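Local structure of diaminopimelate decarboxylase (4XG1) at the interface of chains A and B. The protein catalyses the pyridoxal phosphate-dependent decarboxylation of meso-diaminopimelate to L-lysine, the closing step of lysine biosynthesis by this route. Numbering follows the deposited sequence. Chains: chain A/B, Diaminopimelate decarboxylase.

Contact 1: the interface of chains A and B. Residues chain A 61, 316-317, 376, 380; chain B 308, 349, 384.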
ATOM      1  N   LYS A  61      -9.691   9.993  -8.297  1.00 12.75           N
ATOM      2  CA  LYS A  61      -9.062   8.842  -7.675  1.00 13.36           C
ATOM      3  C   LYS A  61      -8.122   8.069  -8.595  1.00 12.18           C
ATOM      4  O   LYS A  61      -7.269   7.343  -8.110  1.00 11.32           O
ATOM      5  CB  LYS A  61     -10.161   7.881  -7.198  1.00 13.83           C
ATOM      6  CG  LYS A  61     -10.852   7.258  -8.392  1.00 15.37           C
ATOM      7  CD  LYS A  61     -12.271   6.820  -8.198  1.00 16.68           C
ATOM      8  CE  LYS A  61     -12.369   5.869  -7.035  1.00 18.07           C
ATOM      9  NZ  LYS A  61     -12.892   6.634  -5.849  1.00 18.78           N
ATOM     10  N   LEU A 316      -2.125  -6.652  -5.783  1.00 10.97           N
ATOM     11  CA  LEU A 316      -3.412  -6.579  -5.124  1.00 10.96           C
ATOM     12  C   LEU A 316      -4.540  -7.277  -5.903  1.00 11.26           C
ATOM     13  O   LEU A 316      -5.453  -7.798  -5.291  1.00 11.66           O
ATOM     14  CB  LEU A 316      -3.789  -5.120  -4.869  1.00 10.90           C
ATOM     15  CG  LEU A 316      -5.131  -4.933  -4.158  1.00 11.03           C
ATOM     16  CD1 LEU A 316      -5.177  -5.678  -2.824  1.00 11.21           C
ATOM     17  CD2 LEU A 316      -5.353  -3.459  -3.930  1.00 11.32           C
ATOM     18  N   TYR A 317      -4.487  -7.235  -7.235  1.00 10.99           N
ATOM     19  CA  TYR A 317      -5.547  -7.745  -8.061  1.00 11.32           C
ATOM     20  C   TYR A 317      -5.106  -8.832  -9.020  1.00 11.94           C
ATOM     21  O   TYR A 317      -5.917  -9.251  -9.834  1.00 13.07           O
ATOM     22  CB  TYR A 317      -6.126  -6.621  -8.938  1.00 11.23           C
ATOM     23  CG  TYR A 317      -6.507  -5.347  -8.216  1.00 10.96           C
ATOM     24  CD1 TYR A 317      -7.615  -5.293  -7.363  1.00 10.76           C
ATOM     25  CD2 TYR A 317      -5.791  -4.201  -8.395  1.00 10.76           C
ATOM     26  CE1 TYR A 317      -7.947  -4.132  -6.687  1.00 10.28           C
ATOM     27  CE2 TYR A 317      -6.141  -3.027  -7.750  1.00 10.40           C
ATOM     28  CZ  TYR A 317      -7.196  -3.016  -6.883  1.00 10.18           C
ATOM     29  OH  TYR A 317      -7.505  -1.846  -6.260  1.00 10.66           O
ATOM     30  N   TYR A 376      -4.758   4.379 -11.212  1.00 13.05           N
ATOM     31  CA  TYR A 376      -4.605   3.521 -10.042  1.00 12.60           C
ATOM     32  C   TYR A 376      -3.172   3.000  -9.909  1.00 11.07           C
ATOM     33  O   TYR A 376      -2.921   1.876  -9.460  1.00 10.24           O
ATOM     34  CB  TYR A 376      -5.642   2.387 -10.080  1.00 13.99           C
ATOM     35  CG  TYR A 376      -7.007   2.933 -10.281  1.00 15.68           C
ATOM     36  CD1 TYR A 376      -7.635   3.622  -9.270  1.00 16.31           C
ATOM     37  CD2 TYR A 376      -7.649   2.822 -11.505  1.00 16.89           C
ATOM     38  CE1 TYR A 376      -8.867   4.149  -9.447  1.00 17.01           C
ATOM     39  CE2 TYR A 376      -8.898   3.341 -11.687  1.00 17.85           C
ATOM     40  CZ  TYR A 376      -9.495   4.016 -10.646  1.00 18.80           C
ATOM     41  OH  TYR A 376     -10.756   4.574 -10.826  1.00 20.52           O
ATOM     42  N   MET A 380      -2.298   4.718  -5.683  1.00  7.58           N
ATOM     43  CA  MET A 380      -2.278   3.664  -4.701  1.00  7.66           C
ATOM     44  C   MET A 380      -0.875   3.412  -4.143  1.00  7.47           C
ATOM     45  O   MET A 380      -0.670   2.426  -3.422  1.00  7.74           O
ATOM     46  CB  MET A 380      -2.816   2.355  -5.292  1.00  8.05           C
ATOM     47  CG  MET A 380      -4.169   2.521  -5.963  1.00  8.54           C
ATOM     48  SD  MET A 380      -4.939   0.951  -6.368  1.00  8.83           S
ATOM     49  CE  MET A 380      -5.430   0.388  -4.733  1.00  9.10           C
TER
ATOM     50  N   MET B 308      -8.474   0.730   3.745  1.00  9.79           N
ATOM     51  CA  MET B 308      -7.363  -0.039   3.249  1.00  9.99           C
ATOM     52  C   MET B 308      -6.093   0.784   3.110  1.00  9.24           C
ATOM     53  O   MET B 308      -4.997   0.223   3.154  1.00  8.83           O
ATOM     54  CB  MET B 308      -7.718  -0.732   1.921  1.00 10.91           C
ATOM     55  CG  MET B 308      -7.846   0.237   0.773  1.00 12.34           C
ATOM     56  SD  MET B 308      -8.435  -0.524  -0.752  1.00 14.23           S
ATOM     57  CE  MET B 308      -6.875  -1.147  -1.309  1.00 14.68           C
ATOM     58  N   GLU B 349     -13.744   1.260  -3.283  1.00 20.94           N
ATOM     59  CA  GLU B 349     -13.541  -0.072  -3.865  1.00 21.89           C
ATOM     60  C   GLU B 349     -14.207  -1.104  -2.993  1.00 20.61           C
ATOM     61  O   GLU B 349     -14.195  -0.938  -1.787  1.00 18.90           O
ATOM     62  CB  GLU B 349     -12.068  -0.419  -3.803  1.00 22.93           C
ATOM     63  CG  GLU B 349     -11.380  -0.083  -5.053  1.00 24.60           C
ATOM     64  CD  GLU B 349      -9.907  -0.383  -4.971  1.00 24.32           C
ATOM     65  OE1 GLU B 349      -9.538  -1.521  -4.560  1.00 21.09           O
ATOM     66  OE2 GLU B 349      -9.163   0.554  -5.370  1.00 23.99           O
ATOM     67  N   TYR B 384      -4.261   6.650  -0.664  1.00  6.36           N
ATOM     68  CA  TYR B 384      -5.264   6.408  -1.686  1.00  6.37           C
ATOM     69  C   TYR B 384      -6.577   7.129  -1.360  1.00  6.40           C
ATOM     70  O   TYR B 384      -6.942   7.255  -0.195  1.00  6.46           O
ATOM     71  CB  TYR B 384      -5.424   4.908  -1.831  1.00  6.58           C
ATOM     72  CG  TYR B 384      -6.358   4.420  -2.924  1.00  6.69           C
ATOM     73  CD1 TYR B 384      -6.389   5.016  -4.186  1.00  6.77           C
ATOM     74  CD2 TYR B 384      -7.204   3.364  -2.674  1.00  6.77           C
ATOM     75  CE1 TYR B 384      -7.237   4.554  -5.180  1.00  6.86           C
ATOM     76  CE2 TYR B 384      -8.056   2.897  -3.645  1.00  6.98           C
ATOM     77  CZ  TYR B 384      -8.065   3.490  -4.901  1.00  7.06           C
ATOM     78  OH  TYR B 384      -8.946   3.007  -5.834  1.00  7.10           O
TER
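A:Met380 and B:Tyr384 bury the most surface of this patch, 38 and 33 Å², where the active site of a fold-type III (alanine racemase-like) decarboxylase is completed across the dimer interface. The two side chains run in parallel, with their tips toward the same end, and CG of A:Met380 stands 3.9 Å from the centroid of the B:Tyr384 ring, over one face and offset toward the rim, a CH-pi contact. The methionine bends at its last torsion (chi3 73°), which folds the methyl CE back over the same tyrosine, 3.8 Å from CE2. That methyl also packs against B:Met308, with 4.0 Å between the two CE atoms, and B:Met308 in turn meets CD2 of A:Leu316.

B:Glu349, beside B:Cys348 in the family's Cys-Glu-X-Gly-Asp motif, is likely to bind the substrate. From across the interface, A:Tyr317 OH donates to OE1 at 2.7 Å, approaching 37° out of the carboxylate plane, while OE1 sits at the edge of the tyrosine ring and in its plane. The same hydroxyl is 3.0 Å from OE2, a second possible acceptor. B:Tyr384 OH donates to OE2 at 2.5 Å, meeting the anti lone pair of that oxygen, the one turned away from OE1. Held at both oxygens, the carboxylate is probably restricted in its rotation. B:Tyr384 OH also lies 3.7 Å from CD1 of A:Tyr376, and its CE1 nears the backbone O of A:Lys61, the family's Schiff-base lysine.

Contact 2: the interface of chains A and B. Residues chain A 411, 414; chain B 411, 414.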
ATOM      1  N   ASP A 411      11.541  13.068   4.016  1.00 21.37           N
ATOM      2  CA  ASP A 411      10.098  13.117   3.985  1.00 19.96           C
ATOM      3  C   ASP A 411       9.472  11.857   4.550  1.00 17.76           C
ATOM      4  O   ASP A 411       8.301  11.859   4.919  1.00 18.10           O
ATOM      5  CB  ASP A 411       9.565  13.325   2.572  1.00 20.75           C
ATOM      6  CG  ASP A 411      10.021  14.643   1.943  1.00 24.70           C
ATOM      7  OD1 ASP A 411      10.188  15.633   2.716  1.00 31.80           O
ATOM      8  OD2 ASP A 411      10.177  14.737   0.689  1.00 25.14           O
ATOM      9  N   ARG A 414       8.362  12.354   8.249  1.00 15.06           N
ATOM     10  CA  ARG A 414       7.702  13.628   8.486  1.00 15.60           C
ATOM     11  C   ARG A 414       6.702  13.477   9.621  1.00 13.33           C
ATOM     12  O   ARG A 414       5.878  12.556   9.636  1.00 13.11           O
ATOM     13  CB  ARG A 414       7.031  14.102   7.162  1.00 18.15           C
ATOM     14  CG  ARG A 414       6.929  15.584   6.926  1.00 21.22           C
ATOM     15  CD  ARG A 414       6.025  15.935   5.704  1.00 24.44           C
ATOM     16  NE  ARG A 414       5.408  17.278   5.885  1.00 27.16           N
ATOM     17  CZ  ARG A 414       6.071  18.442   5.827  1.00 32.95           C
ATOM     18  NH1 ARG A 414       5.442  19.607   6.067  1.00 35.49           N
ATOM     19  NH2 ARG A 414       7.370  18.456   5.532  1.00 33.52           N
TER
ATOM     20  N   ASP B 411      -0.055  18.469   2.839  1.00 19.18           N
ATOM     21  CA  ASP B 411       1.050  17.546   2.598  1.00 19.20           C
ATOM     22  C   ASP B 411       0.777  16.616   1.432  1.00 17.39           C
ATOM     23  O   ASP B 411       1.718  15.996   0.922  1.00 16.55           O
ATOM     24  CB  ASP B 411       1.352  16.684   3.845  1.00 20.75           C
ATOM     25  CG  ASP B 411       1.780  17.519   5.070  1.00 24.03           C
ATOM     26  OD1 ASP B 411       2.433  18.582   4.835  1.00 21.00           O
ATOM     27  OD2 ASP B 411       1.502  17.054   6.251  1.00 26.83           O
ATOM     28  N   ARG B 414       2.480  17.872  -1.768  1.00 20.00           N
ATOM     29  CA  ARG B 414       3.839  18.343  -1.622  1.00 21.91           C
ATOM     30  C   ARG B 414       4.735  17.876  -2.752  1.00 20.82           C
ATOM     31  O   ARG B 414       4.765  16.737  -3.104  1.00 21.80           O
ATOM     32  CB  ARG B 414       4.441  17.927  -0.296  1.00 24.74           C
ATOM     33  CG  ARG B 414       4.025  18.791   0.876  1.00 28.59           C
ATOM     34  CD  ARG B 414       5.045  18.906   1.996  1.00 29.27           C
ATOM     35  NE  ARG B 414       5.749  17.688   2.208  1.00 31.86           N
ATOM     36  CZ  ARG B 414       7.058  17.514   2.260  1.00 33.30           C
ATOM     37  NH1 ARG B 414       7.920  18.476   2.097  1.00 32.81           N
ATOM     38  NH2 ARG B 414       7.475  16.314   2.469  1.00 33.89           N
TER
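A:Asp411 and B:Asp411 each close a 3-10 helix (409-411) with helical backbone torsions, whereas A:Arg414 and B:Arg414 in the following loop take polyproline-like torsions (psi 127° in both chains), and the near-identical backbone values suggest that the asymmetry of the contact lies mainly in the side chains. The pairs are exchanged across the dimer: each aspartate faces the arginine of the other subunit.

The arginines take different paths. A:Arg414 runs extended from CG to NE, while B:Arg414 folds at chi3. Their guanidinium groups nevertheless stack, with planes nearly parallel, and NH2 of A:Arg414 lies over the centre of the B:Arg414 group, 3.4 Å from its CZ. Two like charges face to face would be costly alone, but an aspartate beside each is likely to offset this.

The salt bridges are unequal. That between A:Arg414 and B:Asp411 is long, with NH1 3.4 Å from OD1, and the bond from NE to the same oxygen is weak and bent. The other is short and straight: NH2 of B:Arg414 donates to OD1 of A:Asp411 at 2.8 Å, with 174° at the hydrogen. OD1 lies essentially in the guanidinium plane, where the N-H of NH2 points. The acceptor is less conventionally used, because NH2 of B:Arg414 stands almost directly above the carboxylate plane of A:Asp411, 89° out of it at OD1.

Contact 3: the interface of chains A and B. Residues chain A 66, 85, 88-89, 92; chain B 413.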
ATOM      1  N   LEU A  66      -1.748  17.123  -9.618  1.00 17.70           N
ATOM      2  CA  LEU A  66      -2.226  18.488  -9.884  1.00 19.28           C
ATOM      3  C   LEU A  66      -2.162  18.919 -11.350  1.00 18.98           C
ATOM      4  O   LEU A  66      -3.088  19.536 -11.850  1.00 19.23           O
ATOM      5  CB  LEU A  66      -1.455  19.508  -9.052  1.00 20.34           C
ATOM      6  CG  LEU A  66      -1.580  19.427  -7.532  1.00 20.72           C
ATOM      7  CD1 LEU A  66      -0.888  20.635  -6.923  1.00 21.39           C
ATOM      8  CD2 LEU A  66      -3.019  19.388  -7.087  1.00 20.91           C
ATOM      9  N   GLY A  85      -9.721  15.699   0.624  1.00  9.00           N
ATOM     10  CA  GLY A  85      -8.424  15.757   0.038  1.00  9.28           C
ATOM     11  C   GLY A  85      -8.528  15.965  -1.476  1.00 10.11           C
ATOM     12  O   GLY A  85      -7.816  16.806  -2.058  1.00  8.78           O
ATOM     13  N   MET A  88      -9.810  19.501  -2.338  1.00 16.93           N
ATOM     14  CA  MET A  88      -8.745  20.515  -2.247  1.00 18.35           C
ATOM     15  C   MET A  88      -7.751  20.391  -3.400  1.00 18.64           C
ATOM     16  O   MET A  88      -7.217  21.372  -3.887  1.00 20.50           O
ATOM     17  CB  MET A  88      -8.023  20.447  -0.898  1.00 18.89           C
ATOM     18  CG  MET A  88      -8.898  20.786   0.277  1.00 21.34           C
ATOM     19  SD  MET A  88      -9.847  22.333  -0.000  1.00 26.54           S
ATOM     20  CE  MET A  88     -11.411  21.959   0.730  1.00 27.23           C
ATOM     21  N   ARG A  89      -7.503  19.179  -3.847  1.00 18.57           N
ATOM     22  CA  ARG A  89      -6.638  18.978  -4.992  1.00 17.82           C
ATOM     23  C   ARG A  89      -7.253  19.667  -6.179  1.00 16.97           C
ATOM     24  O   ARG A  89      -6.558  20.344  -6.930  1.00 15.75           O
ATOM     25  CB  ARG A  89      -6.447  17.469  -5.298  1.00 17.50           C
ATOM     26  CG  ARG A  89      -5.351  16.808  -4.488  1.00 17.08           C
ATOM     27  CD  ARG A  89      -5.209  15.326  -4.839  1.00 16.87           C
ATOM     28  NE  ARG A  89      -3.982  14.729  -4.301  1.00 16.55           N
ATOM     29  CZ  ARG A  89      -2.770  14.935  -4.813  1.00 17.04           C
ATOM     30  NH1 ARG A  89      -2.572  15.713  -5.879  1.00 17.10           N
ATOM     31  NH2 ARG A  89      -1.724  14.374  -4.260  1.00 18.30           N
ATOM     32  N   GLN A  92      -7.012  23.344  -5.905  1.00 28.25           N
ATOM     33  CA  GLN A  92      -5.595  23.695  -6.064  1.00 29.37           C
ATOM     34  C   GLN A  92      -5.185  23.701  -7.548  1.00 27.63           C
ATOM     35  O   GLN A  92      -4.496  24.588  -7.982  1.00 25.05           O
ATOM     36  CB  GLN A  92      -4.729  22.726  -5.288  1.00 28.86           C
ATOM     37  CG  GLN A  92      -3.342  23.245  -5.005  1.00 31.58           C
ATOM     38  CD  GLN A  92      -3.312  24.280  -3.883  1.00 35.91           C
ATOM     39  OE1 GLN A  92      -4.176  24.303  -2.999  1.00 40.24           O
ATOM     40  NE2 GLN A  92      -2.304  25.130  -3.907  1.00 37.59           N
TER
ATOM     41  N   TRP B 413      -0.092  16.961  -1.685  1.00 15.94           N
ATOM     42  CA  TRP B 413       0.422  17.323  -2.989  1.00 16.64           C
ATOM     43  C   TRP B 413       1.789  18.023  -2.880  1.00 17.84           C
ATOM     44  O   TRP B 413       2.209  18.698  -3.798  1.00 16.49           O
ATOM     45  CB  TRP B 413      -0.577  18.197  -3.734  1.00 16.94           C
ATOM     46  CG  TRP B 413      -0.959  19.384  -2.997  1.00 17.62           C
ATOM     47  CD1 TRP B 413      -0.215  20.501  -2.830  1.00 17.75           C
ATOM     48  CD2 TRP B 413      -2.186  19.592  -2.255  1.00 18.72           C
ATOM     49  NE1 TRP B 413      -0.885  21.394  -2.035  1.00 19.58           N
ATOM     50  CE2 TRP B 413      -2.101  20.870  -1.668  1.00 18.93           C
ATOM     51  CE3 TRP B 413      -3.329  18.826  -2.036  1.00 18.39           C
ATOM     52  CZ2 TRP B 413      -3.124  21.416  -0.881  1.00 18.48           C
ATOM     53  CZ3 TRP B 413      -4.343  19.363  -1.251  1.00 19.15           C
ATOM     54  CH2 TRP B 413      -4.234  20.652  -0.688  1.00 19.04           C
TER
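B:Trp413 sets CG between its backbone N and carbonyl carbon (chi1 56°), swinging the indole toward helix 84-92 of chain A, where A:Gln92, with CG opposite its own backbone N (chi1 -161°) and a bend at chi2, holds its amide above the level of the indole, just past the CZ2 rim. The tryptophan hides 108 Å² against the partner, the greater part of the 184 Å² in this patch.

The amide plane of A:Gln92 is tilted 21° from that of the indole, nearly parallel. CG of the glutamine stands 4.2 Å above the ring plane, offset toward the rim, and its carbonyl oxygen OE1 is 3.7 Å from CZ2. One turn back along the helix, CB of A:Met88 meets the far end of the six-membered ring, 3.8 Å from CH2. A:Arg89 runs antiparallel to the indole, its CG at the ring edge, 3.8 Å from CE3, and its extended chain carries the guanidinium back to the tryptophan stem, where NH1 is 3.8 Å from CB. A:Leu66, the first residue of helix 66-74, adds CD1 at 4.0 Å from that same CB.

Replacing B:Trp413 by an alanine is likely to leave A:Leu66, A:Met88, A:Gln92 and the aliphatic part of A:Arg89 without the ring they meet, opening a gap beside helix 84-92. By laying this aromatic side chain against helices 66-74 and 84-92 of chain A, the C-terminal segment of chain B ties the subunits of the homodimer together.

Contact 2 and contact 3 are neighbours, their C-alpha centres about 14 Å apart, and share one short C-terminal stretch of chain B: in contact 2 Asp411 and Arg414 pair with Arg414 and Asp411 of the other chain, and Arg414 stacks on its twin, while residue 413 turns to helices of chain A in contact 3. Contact 1 lies about 21 Å from contact 2 and 18 Å from contact 3; its 3-10 helix 60-62 shortly precedes helix 66-74, used in contact 3. Contacts 1 and 3 recur with chains exchanged, which suggests that C-terminal packing and the composite active sites are joined through the same dimer interface.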